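Local coordinates for BILBO1_N domain-containing protein (Trypanosoma brucei equiperdum, PDB 7A1I) that probably serves as a structural component of the trypanosome flagellar pocket collar, this chain being its ubiquitin-like N-terminal domain, at residues V10-D15 and T41-Y46; N20-F25 and P103-P108; S60-N65 and Y87-D92. All coordinates share one frame; numbering follows the deposited sequence.

Interaction 1: V10-D15 and T41-Y46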
# COMPACT_ATOMS: atom_id res chain seq x y z
N VAL A 10 2.05 -3.03 0.50
CA VAL A 10 1.23 -1.85 0.28
C VAL A 10 1.40 -0.95 1.49
O VAL A 10 1.20 -1.40 2.62
CB VAL A 10 -0.24 -2.20 0.09
CG1 VAL A 10 -1.04 -0.95 -0.21
CG2 VAL A 10 -0.39 -3.23 -1.07
N ALA A 11 1.82 0.30 1.27
CA ALA A 11 2.06 1.21 2.40
C ALA A 11 1.21 2.46 2.21
O ALA A 11 0.70 2.73 1.12
CB ALA A 11 3.55 1.56 2.54
N THR A 12 1.01 3.17 3.32
CA THR A 12 0.23 4.42 3.31
C THR A 12 0.56 5.19 4.59
O THR A 12 1.22 4.68 5.49
CB THR A 12 -1.28 4.14 3.19
OG1 THR A 12 -1.99 5.33 2.79
CG2 THR A 12 -1.88 3.59 4.48
N ASP A 13 0.07 6.43 4.65
CA ASP A 13 0.33 7.31 5.79
C ASP A 13 -0.77 7.19 6.84
O ASP A 13 -1.96 7.20 6.53
CB ASP A 13 0.43 8.76 5.30
CG ASP A 13 0.81 9.73 6.41
OD1 ASP A 13 2.02 10.01 6.56
OD2 ASP A 13 -0.10 10.23 7.12
N CYS A 14 -0.37 7.09 8.10
CA CYS A 14 -1.29 7.04 9.23
C CYS A 14 -0.79 8.04 10.27
O CYS A 14 0.19 7.79 10.98
CB CYS A 14 -1.40 5.63 9.80
SG CYS A 14 -2.64 5.50 11.11
N ASP A 15 -1.44 9.21 10.28
CA ASP A 15 -1.17 10.29 11.22
C ASP A 15 0.32 10.65 11.25
O ASP A 15 0.89 10.92 12.31
CB ASP A 15 -1.68 9.94 12.61
CG ASP A 15 -3.16 10.21 12.76
OD1 ASP A 15 -3.79 10.63 11.76
OD2 ASP A 15 -3.71 9.99 13.86
N THR A 41 -9.91 -2.33 2.61
CA THR A 41 -10.48 -3.04 3.75
C THR A 41 -9.47 -3.11 4.91
O THR A 41 -9.82 -2.83 6.07
CB THR A 41 -10.90 -4.45 3.35
OG1 THR A 41 -11.87 -4.38 2.31
CG2 THR A 41 -11.52 -5.17 4.55
N ALA A 42 -8.22 -3.48 4.59
CA ALA A 42 -7.21 -3.70 5.62
C ALA A 42 -6.86 -2.41 6.34
O ALA A 42 -6.70 -2.40 7.56
CB ALA A 42 -5.95 -4.31 5.00
N PHE A 43 -6.72 -1.30 5.61
CA PHE A 43 -6.34 -0.06 6.27
C PHE A 43 -7.51 0.58 6.99
O PHE A 43 -7.31 1.24 8.01
CB PHE A 43 -5.74 0.92 5.27
CG PHE A 43 -4.33 0.60 4.89
CD1 PHE A 43 -3.97 0.48 3.55
CD2 PHE A 43 -3.37 0.40 5.86
CE1 PHE A 43 -2.67 0.18 3.19
CE2 PHE A 43 -2.06 0.09 5.51
CZ PHE A 43 -1.71 -0.02 4.17
N ASN A 44 -8.75 0.38 6.53
CA ASN A 44 -9.86 0.83 7.35
C ASN A 44 -9.89 0.08 8.68
O ASN A 44 -10.10 0.69 9.74
CB ASN A 44 -11.17 0.68 6.59
CG ASN A 44 -11.52 1.91 5.79
OD1 ASN A 44 -11.88 2.94 6.35
ND2 ASN A 44 -11.43 1.80 4.45
N ASN A 45 -9.66 -1.24 8.66
CA ASN A 45 -9.60 -1.97 9.93
C ASN A 45 -8.40 -1.54 10.77
O ASN A 45 -8.47 -1.49 12.00
CB ASN A 45 -9.55 -3.47 9.67
CG ASN A 45 -10.91 -4.05 9.36
OD1 ASN A 45 -11.93 -3.53 9.81
ND2 ASN A 45 -10.93 -5.12 8.56
N TYR A 46 -7.27 -1.24 10.12
CA TYR A 46 -6.12 -0.75 10.87
C TYR A 46 -6.43 0.58 11.56
O TYR A 46 -6.25 0.71 12.78
CB TYR A 46 -4.91 -0.61 9.93
CG TYR A 46 -3.65 -0.19 10.66
CD1 TYR A 46 -3.23 1.14 10.65
CD2 TYR A 46 -2.89 -1.12 11.35
CE1 TYR A 46 -2.07 1.53 11.34
CE2 TYR A 46 -1.73 -0.73 12.02
CZ TYR A 46 -1.32 0.59 12.00
OH TYR A 46 -0.18 0.96 12.66
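This is a buried helix-on-sheet contact: one turn of helix 32-50 lies across strand 6-14, the arrangement at the heart of the ubiquitin-like beta-grasp fold, in which a curved sheet wraps a single long helix. The axes of 10-14 and 41-46 come within 10.7 Å of each other and cross at -38°, and mainly side chains, plus the carbonyl V10 O, bridge the gap, without any hydrogen bond. V10, T12 and C14 turn toward the helix, while A11 turns to the other side of the sheet.

F43 carries most of the contact. The methyl of T12 stands almost exactly over the centre of its ring, CG2 lying 3.5 Å from the F43 centroid and only 6° off the ring normal, a near-ideal CH-pi contact. All six ring carbons of F43 are therefore about equally far from T12 CG2. T12 gets its methyl there by setting OG1 anti to its own backbone N, which puts CG2 in the crowded slot between N and the carbonyl carbon and lets OG1 bond to the carbonyl of L88 on the next strand. At the ring edge, F43 CZ meets V10 O in its plane at 3.6 Å, and V10 CG1, itself anti to its backbone N, reaches F43 CE1 at 3.9 Å. The face toward strand 17-25 is met by L21, and F56 meets the same ring obliquely.

One turn further on, Y46 extends with CG anti to its backbone N and presents its edge to a sulfur: C14 SG lies 4.0 Å from Y46 CE1, 81° off the normal of that ring.

Interaction 2: N20-F25 and P103-P108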
# COMPACT_ATOMS: atom_id res chain seq x y z
N ASN A 20 3.01 -0.28 6.62
CA ASN A 20 3.27 -1.18 5.50
C ASN A 20 2.66 -2.54 5.81
O ASN A 20 2.85 -3.07 6.91
CB ASN A 20 4.78 -1.29 5.27
CG ASN A 20 5.13 -1.82 3.90
OD1 ASN A 20 4.31 -1.84 3.01
ND2 ASN A 20 6.38 -2.24 3.73
N LEU A 21 1.90 -3.09 4.85
CA LEU A 21 1.24 -4.40 4.93
C LEU A 21 1.69 -5.31 3.79
O LEU A 21 1.84 -4.87 2.65
CB LEU A 21 -0.28 -4.26 4.84
CG LEU A 21 -0.96 -3.32 5.83
CD1 LEU A 21 -2.46 -3.27 5.57
CD2 LEU A 21 -0.67 -3.76 7.25
N ARG A 22 1.85 -6.60 4.08
CA ARG A 22 2.21 -7.58 3.07
C ARG A 22 1.00 -8.47 2.77
O ARG A 22 0.36 -8.97 3.70
CB ARG A 22 3.39 -8.44 3.52
CG ARG A 22 4.12 -9.13 2.38
CD ARG A 22 3.54 -10.48 2.06
NE ARG A 22 3.63 -11.40 3.19
CZ ARG A 22 4.67 -12.20 3.40
NH1 ARG A 22 5.70 -12.19 2.56
NH2 ARG A 22 4.69 -13.01 4.45
N PHE A 23 0.73 -8.69 1.48
CA PHE A 23 -0.31 -9.59 1.02
C PHE A 23 0.32 -10.69 0.16
O PHE A 23 1.19 -10.41 -0.68
CB PHE A 23 -1.38 -8.85 0.20
CG PHE A 23 -2.16 -7.86 1.01
CD1 PHE A 23 -1.87 -6.50 0.93
CD2 PHE A 23 -3.17 -8.28 1.86
CE1 PHE A 23 -2.58 -5.58 1.69
CE2 PHE A 23 -3.88 -7.37 2.63
CZ PHE A 23 -3.60 -6.02 2.55
N LEU A 24 -0.10 -11.92 0.39
CA LEU A 24 0.38 -13.09 -0.33
C LEU A 24 -0.71 -13.60 -1.26
O LEU A 24 -1.83 -13.87 -0.80
CB LEU A 24 0.81 -14.20 0.63
CG LEU A 24 2.11 -13.95 1.39
CD1 LEU A 24 1.99 -14.49 2.81
CD2 LEU A 24 3.27 -14.60 0.67
N PHE A 25 -0.40 -13.74 -2.54
CA PHE A 25 -1.35 -14.23 -3.53
C PHE A 25 -0.81 -15.50 -4.17
O PHE A 25 0.36 -15.85 -4.03
CB PHE A 25 -1.63 -13.18 -4.60
CG PHE A 25 -2.17 -11.90 -4.06
CD1 PHE A 25 -3.54 -11.68 -4.00
CD2 PHE A 25 -1.30 -10.91 -3.59
CE1 PHE A 25 -4.04 -10.49 -3.49
CE2 PHE A 25 -1.79 -9.72 -3.08
CZ PHE A 25 -3.16 -9.51 -3.02
N PRO A 103 6.91 -4.69 6.69
CA PRO A 103 5.46 -4.85 6.69
C PRO A 103 4.97 -5.75 7.83
O PRO A 103 5.63 -6.71 8.21
CB PRO A 103 5.18 -5.50 5.34
CG PRO A 103 6.43 -6.32 5.07
CD PRO A 103 7.56 -5.48 5.62
N TYR A 104 3.78 -5.43 8.33
CA TYR A 104 2.98 -6.42 9.03
C TYR A 104 2.33 -7.35 8.00
O TYR A 104 2.24 -7.03 6.81
CB TYR A 104 1.87 -5.77 9.83
CG TYR A 104 2.29 -4.74 10.85
CD1 TYR A 104 3.13 -5.07 11.91
CD2 TYR A 104 1.84 -3.43 10.75
CE1 TYR A 104 3.50 -4.13 12.85
CE2 TYR A 104 2.21 -2.48 11.68
CZ TYR A 104 3.03 -2.84 12.73
OH TYR A 104 3.41 -1.89 13.66
N GLU A 105 1.81 -8.48 8.48
CA GLU A 105 0.95 -9.31 7.66
C GLU A 105 -0.41 -8.63 7.47
O GLU A 105 -1.06 -8.25 8.44
CB GLU A 105 0.77 -10.68 8.30
CG GLU A 105 2.06 -11.47 8.40
CD GLU A 105 2.63 -11.88 7.05
OE1 GLU A 105 1.87 -11.91 6.05
OE2 GLU A 105 3.85 -12.14 6.99
N GLY A 106 -0.85 -8.50 6.22
CA GLY A 106 -2.11 -7.80 5.97
C GLY A 106 -3.35 -8.66 6.13
O GLY A 106 -4.42 -8.11 6.40
N GLU A 107 -3.22 -9.98 6.00
CA GLU A 107 -4.39 -10.85 6.01
C GLU A 107 -5.22 -10.79 7.29
O GLU A 107 -6.45 -10.84 7.18
CB GLU A 107 -3.96 -12.29 5.72
CG GLU A 107 -5.05 -13.16 5.07
CD GLU A 107 -6.11 -13.65 6.06
OE1 GLU A 107 -7.28 -13.85 5.65
OE2 GLU A 107 -5.76 -13.83 7.25
N PRO A 108 -4.64 -10.69 8.51
CA PRO A 108 -5.51 -10.62 9.69
C PRO A 108 -6.43 -9.42 9.67
O PRO A 108 -7.50 -9.45 10.29
CB PRO A 108 -4.51 -10.56 10.86
CG PRO A 108 -3.29 -11.26 10.33
CD PRO A 108 -3.22 -10.89 8.88
O HOH W 1 -0.78 -11.61 4.72
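The backbone of R22 is held from both ends: R22 N donates to Y104 O at 2.8 Å, nearly along the C=O axis (173°), and R22 O receives G106 N at 2.8 Å in the carbonyl plane. A third bond, Y104 N to N20 O at 2.9 Å, arrives from above its carbonyl plane. The side chains of R22 and E105, running side by side, add a salt bridge, their planes 48° apart. R22 NH2 approaches E105 OE2 to 2.8 Å, but that bond is bent (126° at the hydrogen) and those from NE and NH2 to OE1 are long, so all three are weak. R22 bends at chi2 and chi3 to get there, and L24 CD1 lies over one face of its guanidinium. A water ties the corner together, donating to R22 O and to E105 OE1 while accepting from E107 N.

The bridges L21-Y104 and R22-E105 are parallel, and they add the short strand 104-105 as an outermost strand of the beta-grasp sheet, beside 17-25. After them the chain turns into a 3-10 segment at E107.

Van der Waals contacts flank the ladder. P103 lies alongside N20, whose ND2 is bonded to P101 O, and P103 CB also meets R22 CB at 3.9 Å. On the helix side of the sheet, F23 CE2 packs against G106 CA at 3.8 Å, and L21 CD2 touches Y104 CB at 4.1 Å.

Interaction 3: S60-N65 and Y87-D92. With NA (sodium ion), chain E; NA (sodium ion), chain F.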
# COMPACT_ATOMS: atom_id res chain seq x y z
N SER A 60 -4.99 7.98 -5.17
CA SER A 60 -3.90 7.79 -6.13
C SER A 60 -3.00 6.65 -5.66
O SER A 60 -2.86 6.43 -4.46
CB SER A 60 -3.08 9.08 -6.28
OG SER A 60 -2.06 8.90 -7.24
N ALA A 61 -2.43 5.88 -6.60
CA ALA A 61 -1.54 4.77 -6.24
C ALA A 61 -0.26 4.79 -7.06
O ALA A 61 -0.29 5.10 -8.26
CB ALA A 61 -2.26 3.42 -6.42
N VAL A 62 0.88 4.43 -6.43
CA VAL A 62 2.15 4.31 -7.15
C VAL A 62 2.82 3.00 -6.77
O VAL A 62 2.55 2.40 -5.73
CB VAL A 62 3.11 5.50 -6.88
CG1 VAL A 62 2.60 6.76 -7.54
CG2 VAL A 62 3.35 5.69 -5.37
N VAL A 63 3.73 2.55 -7.63
CA VAL A 63 4.47 1.32 -7.39
C VAL A 63 5.94 1.60 -7.65
O VAL A 63 6.29 2.32 -8.60
CB VAL A 63 3.95 0.13 -8.23
CG1 VAL A 63 3.98 0.44 -9.75
CG2 VAL A 63 4.73 -1.14 -7.91
N PHE A 64 6.80 1.07 -6.79
CA PHE A 64 8.23 1.35 -6.92
C PHE A 64 8.84 0.47 -8.01
O PHE A 64 8.68 -0.75 -8.00
CB PHE A 64 8.96 1.15 -5.60
CG PHE A 64 10.39 1.61 -5.63
CD1 PHE A 64 11.44 0.70 -5.59
CD2 PHE A 64 10.69 2.97 -5.71
CE1 PHE A 64 12.76 1.14 -5.62
CE2 PHE A 64 12.00 3.41 -5.75
CZ PHE A 64 13.04 2.50 -5.70
N ASN A 65 9.59 1.10 -8.91
CA ASN A 65 10.23 0.43 -10.03
C ASN A 65 11.69 0.24 -9.66
O ASN A 65 12.42 1.21 -9.44
CB ASN A 65 10.08 1.27 -11.31
CG ASN A 65 10.45 0.50 -12.58
OD1 ASN A 65 11.09 -0.54 -12.54
ND2 ASN A 65 10.00 1.01 -13.72
N TYR A 87 2.48 2.19 -2.86
CA TYR A 87 2.15 3.28 -1.94
C TYR A 87 0.82 3.88 -2.35
O TYR A 87 0.63 4.23 -3.52
CB TYR A 87 3.24 4.37 -1.91
CG TYR A 87 3.05 5.34 -0.76
CD1 TYR A 87 2.45 6.59 -0.96
CD2 TYR A 87 3.50 5.02 0.52
CE1 TYR A 87 2.29 7.48 0.11
CE2 TYR A 87 3.34 5.90 1.58
CZ TYR A 87 2.73 7.11 1.38
OH TYR A 87 2.59 7.99 2.44
N LEU A 88 -0.07 4.05 -1.38
CA LEU A 88 -1.41 4.59 -1.59
C LEU A 88 -1.49 6.00 -1.02
O LEU A 88 -1.20 6.22 0.17
CB LEU A 88 -2.48 3.70 -0.96
CG LEU A 88 -2.44 2.25 -1.44
CD1 LEU A 88 -3.53 1.41 -0.76
CD2 LEU A 88 -2.56 2.18 -2.97
N PHE A 89 -1.83 6.96 -1.88
CA PHE A 89 -2.13 8.31 -1.44
C PHE A 89 -3.59 8.39 -1.02
O PHE A 89 -4.45 7.66 -1.52
CB PHE A 89 -1.84 9.32 -2.56
CG PHE A 89 -0.40 9.43 -2.91
CD1 PHE A 89 0.49 10.04 -2.03
CD2 PHE A 89 0.09 8.90 -4.10
CE1 PHE A 89 1.84 10.14 -2.32
CE2 PHE A 89 1.44 9.01 -4.41
CZ PHE A 89 2.32 9.63 -3.52
N GLN A 90 -3.87 9.28 -0.06
CA GLN A 90 -5.22 9.49 0.44
C GLN A 90 -5.68 10.92 0.21
O GLN A 90 -4.85 11.84 0.14
CB GLN A 90 -5.32 9.18 1.94
CG GLN A 90 -4.86 7.80 2.35
CD GLN A 90 -4.73 7.70 3.86
OE1 GLN A 90 -5.71 7.91 4.58
NE2 GLN A 90 -3.53 7.40 4.34
N PRO A 91 -6.98 11.16 0.14
CA PRO A 91 -7.48 12.54 0.19
C PRO A 91 -7.41 13.09 1.61
O PRO A 91 -7.32 12.34 2.58
CB PRO A 91 -8.93 12.40 -0.28
CG PRO A 91 -9.32 11.02 0.18
CD PRO A 91 -8.08 10.18 0.01
N ASP A 92 -7.43 14.42 1.71
CA ASP A 92 -7.44 15.13 3.00
C ASP A 92 -6.25 14.73 3.89
O ASP A 92 -6.37 14.64 5.11
CB ASP A 92 -8.76 14.88 3.75
CG ASP A 92 -9.95 15.57 3.10
OD1 ASP A 92 -9.90 16.81 2.94
OD2 ASP A 92 -10.91 14.87 2.69
NA NA E . -3.55 13.19 -2.16
NA NA F . 8.33 -3.27 -9.43
O HOH W 2 -3.32 12.11 -4.05
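V62 lies alongside Y87 and crosses F89 obliquely, its CG2 touching Y87 CB at 3.7 Å and F89 CE2 at 3.9 Å. That methyl sits in the crowded position between the backbone N and the carbonyl carbon. F89 is further braced by S60, whose OG is 3.8 Å from F89 CD2. Within their own strand the two aromatics meet too: Y87 CD1 stands over one face of the F89 ring, toward its rim. Y87 OH reaches beyond the sheet to D95.

Beneath these side chains runs an antiparallel ladder. V62 and Y87 exchange two bonds, V62 N to Y87 O and Y87 N to V62 O, both 2.9 Å and almost straight, and F89 N gives a third to S60 O at 2.8 Å. Between them is the non-hydrogen-bonded pair A61 and L88, where A61 CB meets L88 CD2 at 3.7 Å on the helix side. Just past the ladder, Q90 O binds one sodium ion at 3.0 Å together with a water, while F64 O binds the other.

Apolar side chains of another protein chain pack on V62, F64, Y87 and F89, consistent with this face, turned from the helix, being a partner-binding surface of the ubiquitin-like domain.

How the interactions relate
All three contacts belong to one six-stranded mixed sheet, ordered 70-73, 60-65, 84-89, 6-14, 17-25, 104-105, with helix 32-50 packed on one face. Interaction 1 sits at the middle and touches both others, its centre about 11 Å from that of interaction 2 and about 12 Å from that of interaction 3. Interactions 2 and 3 are about 17 Å apart, centre to centre, on opposite sides of the chain's centre, and do not meet. Along the sequence, interactions 1 and 2 interlock, whereas interaction 3 follows interaction 1 and is nested within the loop closed by interaction 2. Residues from both ends of the domain thus join one compact unit built around the helix.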